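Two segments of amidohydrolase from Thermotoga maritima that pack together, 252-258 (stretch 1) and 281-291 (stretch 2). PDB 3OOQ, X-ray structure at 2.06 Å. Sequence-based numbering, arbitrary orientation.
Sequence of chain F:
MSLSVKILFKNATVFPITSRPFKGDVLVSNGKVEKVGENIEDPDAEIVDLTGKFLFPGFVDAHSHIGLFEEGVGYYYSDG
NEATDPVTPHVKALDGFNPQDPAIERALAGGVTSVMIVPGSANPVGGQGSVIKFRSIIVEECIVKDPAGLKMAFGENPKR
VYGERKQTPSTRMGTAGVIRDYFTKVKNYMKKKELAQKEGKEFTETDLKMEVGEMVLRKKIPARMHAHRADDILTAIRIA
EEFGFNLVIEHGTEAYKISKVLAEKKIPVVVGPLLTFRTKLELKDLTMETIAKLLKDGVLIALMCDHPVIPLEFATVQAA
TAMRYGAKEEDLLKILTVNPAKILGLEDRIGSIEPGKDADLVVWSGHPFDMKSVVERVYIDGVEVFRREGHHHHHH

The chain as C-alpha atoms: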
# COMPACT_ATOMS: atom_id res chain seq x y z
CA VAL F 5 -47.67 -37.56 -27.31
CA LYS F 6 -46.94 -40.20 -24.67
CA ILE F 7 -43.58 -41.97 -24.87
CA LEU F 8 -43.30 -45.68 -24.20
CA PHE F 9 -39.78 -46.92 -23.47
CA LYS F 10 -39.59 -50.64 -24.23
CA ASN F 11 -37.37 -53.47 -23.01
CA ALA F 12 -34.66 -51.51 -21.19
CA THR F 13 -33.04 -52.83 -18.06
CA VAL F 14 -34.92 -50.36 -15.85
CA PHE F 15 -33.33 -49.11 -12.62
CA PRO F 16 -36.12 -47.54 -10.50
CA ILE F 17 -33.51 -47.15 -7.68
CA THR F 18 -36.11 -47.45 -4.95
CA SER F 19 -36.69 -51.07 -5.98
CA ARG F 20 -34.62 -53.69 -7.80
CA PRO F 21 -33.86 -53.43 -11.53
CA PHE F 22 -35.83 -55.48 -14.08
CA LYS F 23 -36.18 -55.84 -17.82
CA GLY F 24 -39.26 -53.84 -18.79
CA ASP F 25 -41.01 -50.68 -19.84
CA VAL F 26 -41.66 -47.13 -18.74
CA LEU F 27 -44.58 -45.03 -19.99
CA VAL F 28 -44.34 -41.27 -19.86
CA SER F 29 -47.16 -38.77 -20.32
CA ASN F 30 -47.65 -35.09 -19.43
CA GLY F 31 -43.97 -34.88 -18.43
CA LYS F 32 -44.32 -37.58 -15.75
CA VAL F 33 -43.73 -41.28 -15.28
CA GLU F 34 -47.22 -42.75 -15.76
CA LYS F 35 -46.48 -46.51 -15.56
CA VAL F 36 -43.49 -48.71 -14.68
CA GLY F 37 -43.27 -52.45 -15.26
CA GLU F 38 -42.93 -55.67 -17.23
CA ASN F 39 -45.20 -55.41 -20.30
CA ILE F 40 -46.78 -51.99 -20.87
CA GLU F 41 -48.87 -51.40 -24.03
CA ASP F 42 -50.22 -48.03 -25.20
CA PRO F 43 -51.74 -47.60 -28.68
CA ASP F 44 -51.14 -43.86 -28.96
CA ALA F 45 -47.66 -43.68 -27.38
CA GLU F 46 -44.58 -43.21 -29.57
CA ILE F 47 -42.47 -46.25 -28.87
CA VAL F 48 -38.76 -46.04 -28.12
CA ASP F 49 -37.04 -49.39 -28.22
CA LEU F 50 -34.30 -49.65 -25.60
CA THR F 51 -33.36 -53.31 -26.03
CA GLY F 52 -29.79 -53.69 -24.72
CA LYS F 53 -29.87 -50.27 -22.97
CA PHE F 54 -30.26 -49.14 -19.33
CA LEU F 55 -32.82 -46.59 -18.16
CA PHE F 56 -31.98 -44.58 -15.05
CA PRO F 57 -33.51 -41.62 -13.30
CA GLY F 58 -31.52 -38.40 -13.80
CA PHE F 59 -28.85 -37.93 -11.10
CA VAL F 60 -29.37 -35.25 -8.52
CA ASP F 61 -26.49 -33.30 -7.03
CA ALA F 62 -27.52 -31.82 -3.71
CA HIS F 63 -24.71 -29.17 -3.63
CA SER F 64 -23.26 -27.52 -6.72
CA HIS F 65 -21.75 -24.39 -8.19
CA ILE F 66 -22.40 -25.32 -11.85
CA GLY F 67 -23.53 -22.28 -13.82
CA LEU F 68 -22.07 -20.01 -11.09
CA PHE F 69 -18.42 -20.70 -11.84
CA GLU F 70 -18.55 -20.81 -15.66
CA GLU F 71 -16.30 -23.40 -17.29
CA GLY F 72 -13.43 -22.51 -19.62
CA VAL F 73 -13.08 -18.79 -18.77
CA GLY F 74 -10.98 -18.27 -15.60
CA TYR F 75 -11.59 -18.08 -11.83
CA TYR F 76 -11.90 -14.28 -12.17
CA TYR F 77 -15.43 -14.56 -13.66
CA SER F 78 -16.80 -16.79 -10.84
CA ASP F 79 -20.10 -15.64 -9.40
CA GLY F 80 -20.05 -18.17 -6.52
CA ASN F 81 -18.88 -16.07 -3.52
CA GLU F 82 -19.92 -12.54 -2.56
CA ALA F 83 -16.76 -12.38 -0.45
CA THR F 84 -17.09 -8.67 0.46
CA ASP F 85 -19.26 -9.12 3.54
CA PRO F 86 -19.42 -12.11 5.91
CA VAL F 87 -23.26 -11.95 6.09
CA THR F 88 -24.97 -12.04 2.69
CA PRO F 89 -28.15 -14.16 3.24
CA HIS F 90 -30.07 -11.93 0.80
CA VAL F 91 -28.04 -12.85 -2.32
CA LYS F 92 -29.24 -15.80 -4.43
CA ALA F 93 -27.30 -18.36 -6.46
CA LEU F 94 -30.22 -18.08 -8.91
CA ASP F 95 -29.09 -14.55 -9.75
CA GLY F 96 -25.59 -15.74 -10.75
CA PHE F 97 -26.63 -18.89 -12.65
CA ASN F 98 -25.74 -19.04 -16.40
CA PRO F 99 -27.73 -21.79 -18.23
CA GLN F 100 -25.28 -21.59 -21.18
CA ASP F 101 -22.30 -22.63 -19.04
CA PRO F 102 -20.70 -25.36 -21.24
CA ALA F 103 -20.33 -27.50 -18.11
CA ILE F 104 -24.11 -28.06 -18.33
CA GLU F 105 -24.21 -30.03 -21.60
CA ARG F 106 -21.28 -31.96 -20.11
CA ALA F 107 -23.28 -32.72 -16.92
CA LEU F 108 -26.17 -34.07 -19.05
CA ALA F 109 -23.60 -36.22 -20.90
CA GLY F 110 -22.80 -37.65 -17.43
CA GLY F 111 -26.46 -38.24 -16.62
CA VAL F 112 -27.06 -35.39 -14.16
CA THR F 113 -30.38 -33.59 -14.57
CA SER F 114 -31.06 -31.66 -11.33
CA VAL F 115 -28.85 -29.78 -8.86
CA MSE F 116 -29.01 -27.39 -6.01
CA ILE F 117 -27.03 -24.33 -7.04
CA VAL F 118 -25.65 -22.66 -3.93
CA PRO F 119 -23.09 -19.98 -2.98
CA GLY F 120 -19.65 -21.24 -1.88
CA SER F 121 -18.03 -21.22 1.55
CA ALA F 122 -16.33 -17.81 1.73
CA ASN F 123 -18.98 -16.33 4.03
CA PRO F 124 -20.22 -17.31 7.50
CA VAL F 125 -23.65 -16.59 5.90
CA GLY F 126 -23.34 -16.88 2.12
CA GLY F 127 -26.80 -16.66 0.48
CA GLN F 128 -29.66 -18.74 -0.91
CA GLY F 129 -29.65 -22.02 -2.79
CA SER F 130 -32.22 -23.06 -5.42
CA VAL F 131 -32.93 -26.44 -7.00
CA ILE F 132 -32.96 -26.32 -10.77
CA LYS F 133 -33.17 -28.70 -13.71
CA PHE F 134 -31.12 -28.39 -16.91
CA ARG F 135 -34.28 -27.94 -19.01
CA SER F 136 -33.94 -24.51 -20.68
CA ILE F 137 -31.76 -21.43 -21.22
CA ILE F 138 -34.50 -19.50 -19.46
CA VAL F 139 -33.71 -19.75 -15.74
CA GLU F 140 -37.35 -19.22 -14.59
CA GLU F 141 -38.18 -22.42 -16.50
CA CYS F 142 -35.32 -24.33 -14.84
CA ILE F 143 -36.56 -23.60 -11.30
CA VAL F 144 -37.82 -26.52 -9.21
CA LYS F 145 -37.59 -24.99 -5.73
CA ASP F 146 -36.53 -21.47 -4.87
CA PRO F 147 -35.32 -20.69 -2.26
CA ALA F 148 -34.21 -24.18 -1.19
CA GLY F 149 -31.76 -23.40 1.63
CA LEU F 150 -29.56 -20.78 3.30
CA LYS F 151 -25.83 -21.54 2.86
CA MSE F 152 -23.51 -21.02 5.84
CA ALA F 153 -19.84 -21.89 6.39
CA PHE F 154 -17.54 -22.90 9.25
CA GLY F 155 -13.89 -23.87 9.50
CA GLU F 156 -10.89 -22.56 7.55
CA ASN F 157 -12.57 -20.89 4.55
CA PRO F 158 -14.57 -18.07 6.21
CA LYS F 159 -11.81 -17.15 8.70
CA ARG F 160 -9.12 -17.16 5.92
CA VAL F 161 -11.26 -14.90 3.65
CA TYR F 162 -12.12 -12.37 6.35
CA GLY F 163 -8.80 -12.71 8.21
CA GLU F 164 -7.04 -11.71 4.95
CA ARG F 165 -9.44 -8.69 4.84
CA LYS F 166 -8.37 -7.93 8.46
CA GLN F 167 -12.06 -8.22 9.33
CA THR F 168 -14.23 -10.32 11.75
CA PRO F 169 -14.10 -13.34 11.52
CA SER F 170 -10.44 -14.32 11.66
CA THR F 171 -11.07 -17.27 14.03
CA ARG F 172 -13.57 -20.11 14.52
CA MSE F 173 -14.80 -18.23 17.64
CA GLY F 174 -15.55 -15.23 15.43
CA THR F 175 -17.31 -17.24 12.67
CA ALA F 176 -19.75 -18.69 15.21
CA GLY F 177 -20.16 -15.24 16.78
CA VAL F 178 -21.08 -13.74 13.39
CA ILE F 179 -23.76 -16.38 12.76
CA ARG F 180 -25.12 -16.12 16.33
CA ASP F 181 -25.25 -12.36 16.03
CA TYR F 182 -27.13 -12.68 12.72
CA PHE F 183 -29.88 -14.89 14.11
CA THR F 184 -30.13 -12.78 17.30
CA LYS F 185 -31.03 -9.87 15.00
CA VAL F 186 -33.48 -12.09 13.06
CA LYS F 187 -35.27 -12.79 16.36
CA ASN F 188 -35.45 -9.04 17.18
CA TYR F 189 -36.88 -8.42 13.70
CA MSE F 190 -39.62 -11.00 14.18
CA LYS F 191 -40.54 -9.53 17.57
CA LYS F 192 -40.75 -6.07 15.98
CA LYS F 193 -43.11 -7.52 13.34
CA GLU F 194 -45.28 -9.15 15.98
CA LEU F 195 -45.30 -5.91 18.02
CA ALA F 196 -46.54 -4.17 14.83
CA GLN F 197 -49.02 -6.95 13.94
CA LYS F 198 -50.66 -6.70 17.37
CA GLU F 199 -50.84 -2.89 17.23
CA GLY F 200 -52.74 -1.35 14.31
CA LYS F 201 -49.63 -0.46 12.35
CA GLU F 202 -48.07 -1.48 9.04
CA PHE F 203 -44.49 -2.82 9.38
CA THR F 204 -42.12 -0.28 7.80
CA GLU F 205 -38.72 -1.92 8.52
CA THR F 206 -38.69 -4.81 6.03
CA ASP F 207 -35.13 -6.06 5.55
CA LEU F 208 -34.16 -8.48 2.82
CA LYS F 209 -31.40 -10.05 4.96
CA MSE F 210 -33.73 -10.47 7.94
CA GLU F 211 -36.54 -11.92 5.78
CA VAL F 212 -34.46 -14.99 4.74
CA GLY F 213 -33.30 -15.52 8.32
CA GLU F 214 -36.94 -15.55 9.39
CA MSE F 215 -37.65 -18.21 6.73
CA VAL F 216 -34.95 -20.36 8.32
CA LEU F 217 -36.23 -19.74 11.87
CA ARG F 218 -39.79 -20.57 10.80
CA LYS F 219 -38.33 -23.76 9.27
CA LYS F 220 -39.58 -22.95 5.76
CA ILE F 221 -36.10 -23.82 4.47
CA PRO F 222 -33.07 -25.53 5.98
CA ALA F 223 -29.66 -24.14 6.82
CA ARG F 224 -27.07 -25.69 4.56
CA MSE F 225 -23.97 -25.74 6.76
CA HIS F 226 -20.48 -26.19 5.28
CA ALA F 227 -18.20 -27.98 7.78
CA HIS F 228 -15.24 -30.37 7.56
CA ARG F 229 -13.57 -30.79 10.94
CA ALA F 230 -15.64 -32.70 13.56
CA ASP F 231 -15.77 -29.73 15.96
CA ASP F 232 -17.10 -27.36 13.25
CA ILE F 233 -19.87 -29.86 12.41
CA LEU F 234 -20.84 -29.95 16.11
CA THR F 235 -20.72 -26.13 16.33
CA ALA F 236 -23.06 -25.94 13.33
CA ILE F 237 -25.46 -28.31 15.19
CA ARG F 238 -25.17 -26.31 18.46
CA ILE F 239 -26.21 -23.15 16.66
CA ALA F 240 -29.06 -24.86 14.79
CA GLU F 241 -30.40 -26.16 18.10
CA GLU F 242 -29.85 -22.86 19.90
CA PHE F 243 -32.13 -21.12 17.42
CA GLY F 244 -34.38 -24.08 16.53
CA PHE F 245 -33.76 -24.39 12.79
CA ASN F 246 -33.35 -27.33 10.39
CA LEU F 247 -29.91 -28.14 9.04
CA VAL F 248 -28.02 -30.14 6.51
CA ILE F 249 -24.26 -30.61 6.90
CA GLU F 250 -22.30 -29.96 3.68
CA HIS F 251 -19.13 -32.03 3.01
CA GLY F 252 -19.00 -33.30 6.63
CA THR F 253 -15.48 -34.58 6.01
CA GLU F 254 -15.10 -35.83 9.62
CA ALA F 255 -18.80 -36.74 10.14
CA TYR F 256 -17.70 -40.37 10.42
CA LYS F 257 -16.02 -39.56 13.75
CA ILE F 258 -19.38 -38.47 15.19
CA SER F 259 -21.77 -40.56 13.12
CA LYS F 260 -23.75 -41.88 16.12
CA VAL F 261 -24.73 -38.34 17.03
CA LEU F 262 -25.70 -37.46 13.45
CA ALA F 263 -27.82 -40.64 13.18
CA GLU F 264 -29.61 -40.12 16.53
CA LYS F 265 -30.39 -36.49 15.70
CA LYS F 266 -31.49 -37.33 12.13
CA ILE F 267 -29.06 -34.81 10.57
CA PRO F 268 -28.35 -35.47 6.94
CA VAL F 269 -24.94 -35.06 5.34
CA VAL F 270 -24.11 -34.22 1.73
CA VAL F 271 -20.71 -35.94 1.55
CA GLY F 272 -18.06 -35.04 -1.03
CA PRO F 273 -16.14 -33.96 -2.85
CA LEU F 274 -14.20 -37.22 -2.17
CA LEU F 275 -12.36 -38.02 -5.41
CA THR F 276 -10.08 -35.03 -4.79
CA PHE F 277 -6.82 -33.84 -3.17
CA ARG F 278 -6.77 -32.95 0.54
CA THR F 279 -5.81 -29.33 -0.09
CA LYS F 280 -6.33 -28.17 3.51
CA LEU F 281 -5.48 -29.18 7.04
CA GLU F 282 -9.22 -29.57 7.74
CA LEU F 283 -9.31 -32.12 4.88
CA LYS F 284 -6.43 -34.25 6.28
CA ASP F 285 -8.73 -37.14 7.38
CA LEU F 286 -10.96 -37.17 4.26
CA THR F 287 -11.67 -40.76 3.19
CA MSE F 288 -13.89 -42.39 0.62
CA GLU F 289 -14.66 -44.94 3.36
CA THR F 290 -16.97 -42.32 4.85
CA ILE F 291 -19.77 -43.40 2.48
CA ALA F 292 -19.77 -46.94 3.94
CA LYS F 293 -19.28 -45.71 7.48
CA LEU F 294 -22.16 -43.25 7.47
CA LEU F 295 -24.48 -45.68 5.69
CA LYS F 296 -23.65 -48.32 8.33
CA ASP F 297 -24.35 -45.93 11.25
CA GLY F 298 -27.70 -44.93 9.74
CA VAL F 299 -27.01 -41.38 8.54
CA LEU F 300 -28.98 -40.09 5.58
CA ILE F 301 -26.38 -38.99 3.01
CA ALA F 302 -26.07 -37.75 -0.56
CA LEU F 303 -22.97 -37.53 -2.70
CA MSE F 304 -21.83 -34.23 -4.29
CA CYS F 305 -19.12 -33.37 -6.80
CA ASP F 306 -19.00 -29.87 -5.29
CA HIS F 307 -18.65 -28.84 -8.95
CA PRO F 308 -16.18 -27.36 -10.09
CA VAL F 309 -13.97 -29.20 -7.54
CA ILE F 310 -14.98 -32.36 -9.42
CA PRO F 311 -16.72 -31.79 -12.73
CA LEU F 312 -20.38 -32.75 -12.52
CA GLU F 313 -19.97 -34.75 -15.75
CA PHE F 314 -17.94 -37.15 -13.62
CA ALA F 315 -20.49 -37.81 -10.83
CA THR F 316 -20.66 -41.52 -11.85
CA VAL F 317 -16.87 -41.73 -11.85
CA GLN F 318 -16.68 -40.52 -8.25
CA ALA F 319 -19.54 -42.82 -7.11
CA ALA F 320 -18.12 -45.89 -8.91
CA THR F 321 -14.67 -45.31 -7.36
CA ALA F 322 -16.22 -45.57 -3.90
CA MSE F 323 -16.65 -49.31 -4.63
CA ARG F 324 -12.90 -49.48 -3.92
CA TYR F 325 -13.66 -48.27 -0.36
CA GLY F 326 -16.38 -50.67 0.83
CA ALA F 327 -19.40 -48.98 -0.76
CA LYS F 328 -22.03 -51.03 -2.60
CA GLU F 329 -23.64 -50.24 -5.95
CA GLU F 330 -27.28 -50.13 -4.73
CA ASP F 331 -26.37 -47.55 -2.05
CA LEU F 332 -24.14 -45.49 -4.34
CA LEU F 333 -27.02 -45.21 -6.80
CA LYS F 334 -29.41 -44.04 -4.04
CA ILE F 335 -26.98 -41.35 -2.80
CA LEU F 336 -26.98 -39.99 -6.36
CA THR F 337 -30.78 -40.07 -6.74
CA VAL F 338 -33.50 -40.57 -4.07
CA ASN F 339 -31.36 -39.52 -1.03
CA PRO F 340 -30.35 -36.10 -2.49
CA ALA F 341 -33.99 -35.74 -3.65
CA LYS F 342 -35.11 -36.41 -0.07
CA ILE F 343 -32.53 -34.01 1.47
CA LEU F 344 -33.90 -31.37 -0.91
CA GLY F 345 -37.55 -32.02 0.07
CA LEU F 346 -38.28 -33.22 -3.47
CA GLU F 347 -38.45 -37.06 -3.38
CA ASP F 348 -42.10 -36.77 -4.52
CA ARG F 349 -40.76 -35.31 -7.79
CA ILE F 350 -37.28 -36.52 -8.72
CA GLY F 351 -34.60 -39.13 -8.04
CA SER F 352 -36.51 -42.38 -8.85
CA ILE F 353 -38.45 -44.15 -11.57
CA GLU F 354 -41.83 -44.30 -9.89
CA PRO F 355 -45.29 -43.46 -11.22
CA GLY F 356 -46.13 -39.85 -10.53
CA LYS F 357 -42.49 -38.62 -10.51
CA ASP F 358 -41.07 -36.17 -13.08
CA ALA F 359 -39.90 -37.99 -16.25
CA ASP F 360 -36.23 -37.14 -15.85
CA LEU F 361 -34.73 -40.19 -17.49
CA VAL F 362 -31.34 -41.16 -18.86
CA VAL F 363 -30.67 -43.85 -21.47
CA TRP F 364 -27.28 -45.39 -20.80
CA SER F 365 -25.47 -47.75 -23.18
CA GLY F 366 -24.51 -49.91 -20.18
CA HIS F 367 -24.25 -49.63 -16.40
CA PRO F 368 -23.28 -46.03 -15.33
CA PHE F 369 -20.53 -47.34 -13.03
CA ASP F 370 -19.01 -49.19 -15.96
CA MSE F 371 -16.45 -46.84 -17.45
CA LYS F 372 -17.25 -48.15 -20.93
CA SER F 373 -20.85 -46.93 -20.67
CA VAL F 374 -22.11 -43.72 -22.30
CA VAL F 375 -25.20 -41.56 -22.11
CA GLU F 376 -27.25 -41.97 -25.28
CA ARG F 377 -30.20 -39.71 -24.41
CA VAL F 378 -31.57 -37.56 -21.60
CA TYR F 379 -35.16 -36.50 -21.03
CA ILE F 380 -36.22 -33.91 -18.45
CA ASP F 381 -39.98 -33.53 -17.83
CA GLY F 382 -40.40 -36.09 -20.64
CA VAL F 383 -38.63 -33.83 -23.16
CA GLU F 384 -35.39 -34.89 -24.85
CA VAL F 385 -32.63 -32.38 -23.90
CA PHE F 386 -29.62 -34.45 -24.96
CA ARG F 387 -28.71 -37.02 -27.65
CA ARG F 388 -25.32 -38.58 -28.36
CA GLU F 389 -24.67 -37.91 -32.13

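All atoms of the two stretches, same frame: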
# COMPACT_ATOMS: atom_id res chain seq x y z
N GLY F 252 -19.04 -32.46 5.42
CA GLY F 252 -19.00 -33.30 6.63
C GLY F 252 -17.84 -34.27 6.62
O GLY F 252 -17.98 -35.44 6.98
N THR F 253 -16.68 -33.77 6.21
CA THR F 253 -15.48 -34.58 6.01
C THR F 253 -15.19 -35.52 7.19
O THR F 253 -14.86 -36.69 6.97
CB THR F 253 -14.29 -33.66 5.70
OG1 THR F 253 -14.51 -33.05 4.43
CG2 THR F 253 -12.98 -34.43 5.64
N GLU F 254 -15.34 -35.03 8.43
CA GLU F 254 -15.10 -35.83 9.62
C GLU F 254 -16.38 -36.31 10.32
O GLU F 254 -16.33 -36.72 11.49
CB GLU F 254 -14.20 -35.07 10.61
CG GLU F 254 -12.82 -34.79 10.05
CD GLU F 254 -11.84 -34.31 11.10
OE1 GLU F 254 -12.26 -33.90 12.20
OE2 GLU F 254 -10.63 -34.37 10.80
N ALA F 255 -17.51 -36.28 9.60
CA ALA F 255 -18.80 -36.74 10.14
C ALA F 255 -18.73 -38.18 10.65
O ALA F 255 -19.42 -38.54 11.61
CB ALA F 255 -19.93 -36.58 9.10
N TYR F 256 -17.86 -38.98 10.03
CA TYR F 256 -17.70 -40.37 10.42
C TYR F 256 -17.20 -40.53 11.86
O TYR F 256 -17.46 -41.54 12.51
CB TYR F 256 -16.82 -41.12 9.42
CG TYR F 256 -15.34 -40.78 9.47
CD1 TYR F 256 -14.47 -41.41 10.38
CD2 TYR F 256 -14.79 -39.85 8.57
CE1 TYR F 256 -13.11 -41.09 10.41
CE2 TYR F 256 -13.43 -39.54 8.59
CZ TYR F 256 -12.60 -40.16 9.51
OH TYR F 256 -11.25 -39.85 9.51
N LYS F 257 -16.49 -39.52 12.37
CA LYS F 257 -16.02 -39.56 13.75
C LYS F 257 -17.16 -39.34 14.73
O LYS F 257 -17.06 -39.69 15.89
CB LYS F 257 -14.90 -38.54 13.97
CG LYS F 257 -13.71 -38.71 13.04
CD LYS F 257 -12.65 -37.64 13.26
CE LYS F 257 -11.40 -37.97 12.46
NZ LYS F 257 -10.35 -36.92 12.60
N ILE F 258 -18.27 -38.77 14.28
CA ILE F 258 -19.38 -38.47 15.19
C ILE F 258 -20.69 -38.96 14.62
O ILE F 258 -21.76 -38.37 14.86
CB ILE F 258 -19.45 -36.95 15.50
CG1 ILE F 258 -19.56 -36.15 14.19
CG2 ILE F 258 -18.23 -36.51 16.32
CD1 ILE F 258 -20.03 -34.71 14.34
N LEU F 281 -5.61 -28.51 5.76
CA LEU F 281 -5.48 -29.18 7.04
C LEU F 281 -6.80 -29.83 7.49
O LEU F 281 -6.79 -30.97 7.97
CB LEU F 281 -5.06 -28.14 8.06
CG LEU F 281 -4.60 -28.60 9.43
CD1 LEU F 281 -3.33 -29.44 9.28
CD2 LEU F 281 -4.40 -27.35 10.31
N GLU F 282 -7.91 -29.10 7.32
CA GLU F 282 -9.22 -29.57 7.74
C GLU F 282 -9.70 -30.74 6.87
O GLU F 282 -10.64 -31.44 7.23
CB GLU F 282 -10.27 -28.44 7.81
CG GLU F 282 -10.66 -27.76 6.46
CD GLU F 282 -11.63 -26.58 6.64
OE1 GLU F 282 -12.01 -26.25 7.79
OE2 GLU F 282 -12.02 -25.96 5.61
N LEU F 283 -9.03 -30.96 5.75
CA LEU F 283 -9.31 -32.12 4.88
C LEU F 283 -8.36 -33.30 5.12
O LEU F 283 -8.45 -34.30 4.41
CB LEU F 283 -9.26 -31.70 3.40
CG LEU F 283 -10.21 -30.58 2.96
CD1 LEU F 283 -10.19 -30.37 1.45
CD2 LEU F 283 -11.61 -30.87 3.41
N LYS F 284 -7.47 -33.20 6.09
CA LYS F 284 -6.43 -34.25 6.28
C LYS F 284 -6.97 -35.68 6.49
O LYS F 284 -6.32 -36.64 6.08
CB LYS F 284 -5.45 -33.89 7.40
CG LYS F 284 -5.95 -34.15 8.81
CD LYS F 284 -4.84 -33.89 9.86
CE LYS F 284 -5.11 -34.67 11.15
NZ LYS F 284 -4.63 -33.93 12.37
N ASP F 285 -8.13 -35.82 7.13
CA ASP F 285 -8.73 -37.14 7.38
C ASP F 285 -9.88 -37.51 6.43
O ASP F 285 -10.68 -38.41 6.72
CB ASP F 285 -9.19 -37.27 8.84
CG ASP F 285 -8.02 -37.47 9.80
OD1 ASP F 285 -6.92 -37.81 9.35
OD2 ASP F 285 -8.20 -37.28 11.01
N LEU F 286 -9.98 -36.81 5.30
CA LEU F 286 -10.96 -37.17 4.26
C LEU F 286 -10.70 -38.60 3.80
O LEU F 286 -9.56 -38.99 3.59
CB LEU F 286 -10.88 -36.19 3.07
CG LEU F 286 -11.68 -36.36 1.77
CD1 LEU F 286 -11.73 -35.04 1.03
CD2 LEU F 286 -11.01 -37.33 0.86
N THR F 287 -11.76 -39.39 3.68
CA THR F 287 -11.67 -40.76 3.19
C THR F 287 -12.94 -41.15 2.46
O THR F 287 -14.06 -40.78 2.86
CB THR F 287 -11.35 -41.79 4.32
OG1 THR F 287 -11.48 -43.12 3.78
CG2 THR F 287 -12.31 -41.62 5.52
N MSE F 288 -12.76 -41.88 1.37
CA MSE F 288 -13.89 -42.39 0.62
C MSE F 288 -14.67 -43.46 1.40
O MSE F 288 -15.83 -43.76 1.07
CB MSE F 288 -13.42 -42.95 -0.71
CG MSE F 288 -14.47 -42.85 -1.75
SE MSE F 288 -13.62 -42.37 -3.38
CE MSE F 288 -15.10 -41.43 -4.19
N GLU F 289 -14.03 -44.01 2.43
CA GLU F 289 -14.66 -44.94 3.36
C GLU F 289 -15.83 -44.35 4.14
O GLU F 289 -16.62 -45.08 4.73
CB GLU F 289 -13.63 -45.46 4.35
CG GLU F 289 -12.58 -46.34 3.72
CD GLU F 289 -11.79 -47.10 4.76
OE1 GLU F 289 -11.59 -46.56 5.87
OE2 GLU F 289 -11.38 -48.23 4.48
N THR F 290 -15.91 -43.02 4.15
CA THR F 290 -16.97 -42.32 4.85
C THR F 290 -18.38 -42.71 4.34
O THR F 290 -19.33 -42.79 5.12
CB THR F 290 -16.75 -40.77 4.83
OG1 THR F 290 -17.43 -40.17 5.93
CG2 THR F 290 -17.26 -40.14 3.54
N ILE F 291 -18.49 -42.98 3.04
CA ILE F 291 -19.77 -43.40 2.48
C ILE F 291 -20.28 -44.64 3.25
O ILE F 291 -21.33 -44.60 3.89
CB ILE F 291 -19.68 -43.63 0.96
CG1 ILE F 291 -19.51 -42.28 0.22
CG2 ILE F 291 -20.92 -44.40 0.45
CD1 ILE F 291 -19.10 -42.41 -1.23
O HOH W 1 -14.30 -38.03 4.58
O HOH W 2 -9.97 -34.09 8.19

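Two carboxylates lie unusually close together in this contact: E254 OE2 and D285 OD2 are 3.8 Å apart, a spacing that would be costly for two bare charges and is eased here by a lysine. K257 supplies that charge. Its fully extended side chain (m, then t throughout) leaves a CB that points sideways and brings NZ to 2.7 Å from D285 OD2, a short salt bridge between the stretches with a hydrogen bond inside it. The same NZ lies 3.1 Å from E254 OE2, a second salt bridge, this one within stretch 1, whose hydrogen bond is weak. A lysine suits the place because its long, flexible chain can carry one ammonium group to two acids at once.

The glutamate carboxylate has a further partner. Water 2 donates to E254 OE2 at 2.7 Å and to E282 O at 2.9 Å, and accepts from D285 N at 2.7 Å. One molecule thus ties the acid of stretch 1 to two backbone groups of stretch 2, and E254 OE2 accepts hydrogen bonds from both the lysine, weakly, and the water.

D285 is also engaged through its backbone. Y256 OH donates to D285 O at 3.2 Å, and the carbonyl oxygen lies at the edge of the ring, near its plane, as expected for an acceptor met by a phenol hydroxyl. The hydroxyl also comes within 3.4 Å of D285 CB. Tyrosine suits this position because it combines reach and a polar tip with a broad hydrocarbon surface. Lower on the side chain, Y256 CE2 packs 3.9 Å from T287 CG2, and Y256 CB sits 3.7 Å from T290 OG1. That last hydroxyl is buried by the contact and has no hydrogen-bonding partner in the model, so at T290 the contact gains packing but leaves a polar atom unsatisfied.

T253 is the residue most covered by the other stretch. Its CB points toward stretch 2, and its methyl CG2 rests 3.7 Å from L286 CA and 3.8 Å from L286 CB. L286 points away overall, so it is the base of the leucine, not its tip, that meets the threonine. L283 does the reverse: its CB points away, yet CD2 returns to 3.8 Å from T253 OG1. A small, beta-branched residue serves well here, since its methyl can pack closely against backbone while its hydroxyl is hydrogen-bonded elsewhere in the structure.

The backbone of T253 is joined to stretch 2 by water 1, which donates to T253 O at 2.8 Å and accepts from T287 N at 3.0 Å.

Tight turns accompany these contacts. A type I turn from G252 to A255 is closed by A255 N to G252 O at 2.8 Å; the positive phi of G252 favours glycine. Another runs from L283 to L286, with L286 N bonded to L283 O at 3.1 Å; D285, within it, points its CB toward stretch 1. Next, T287 OG1 accepts from E289 N at 3.0 Å, capping the turn that leads into the following helix.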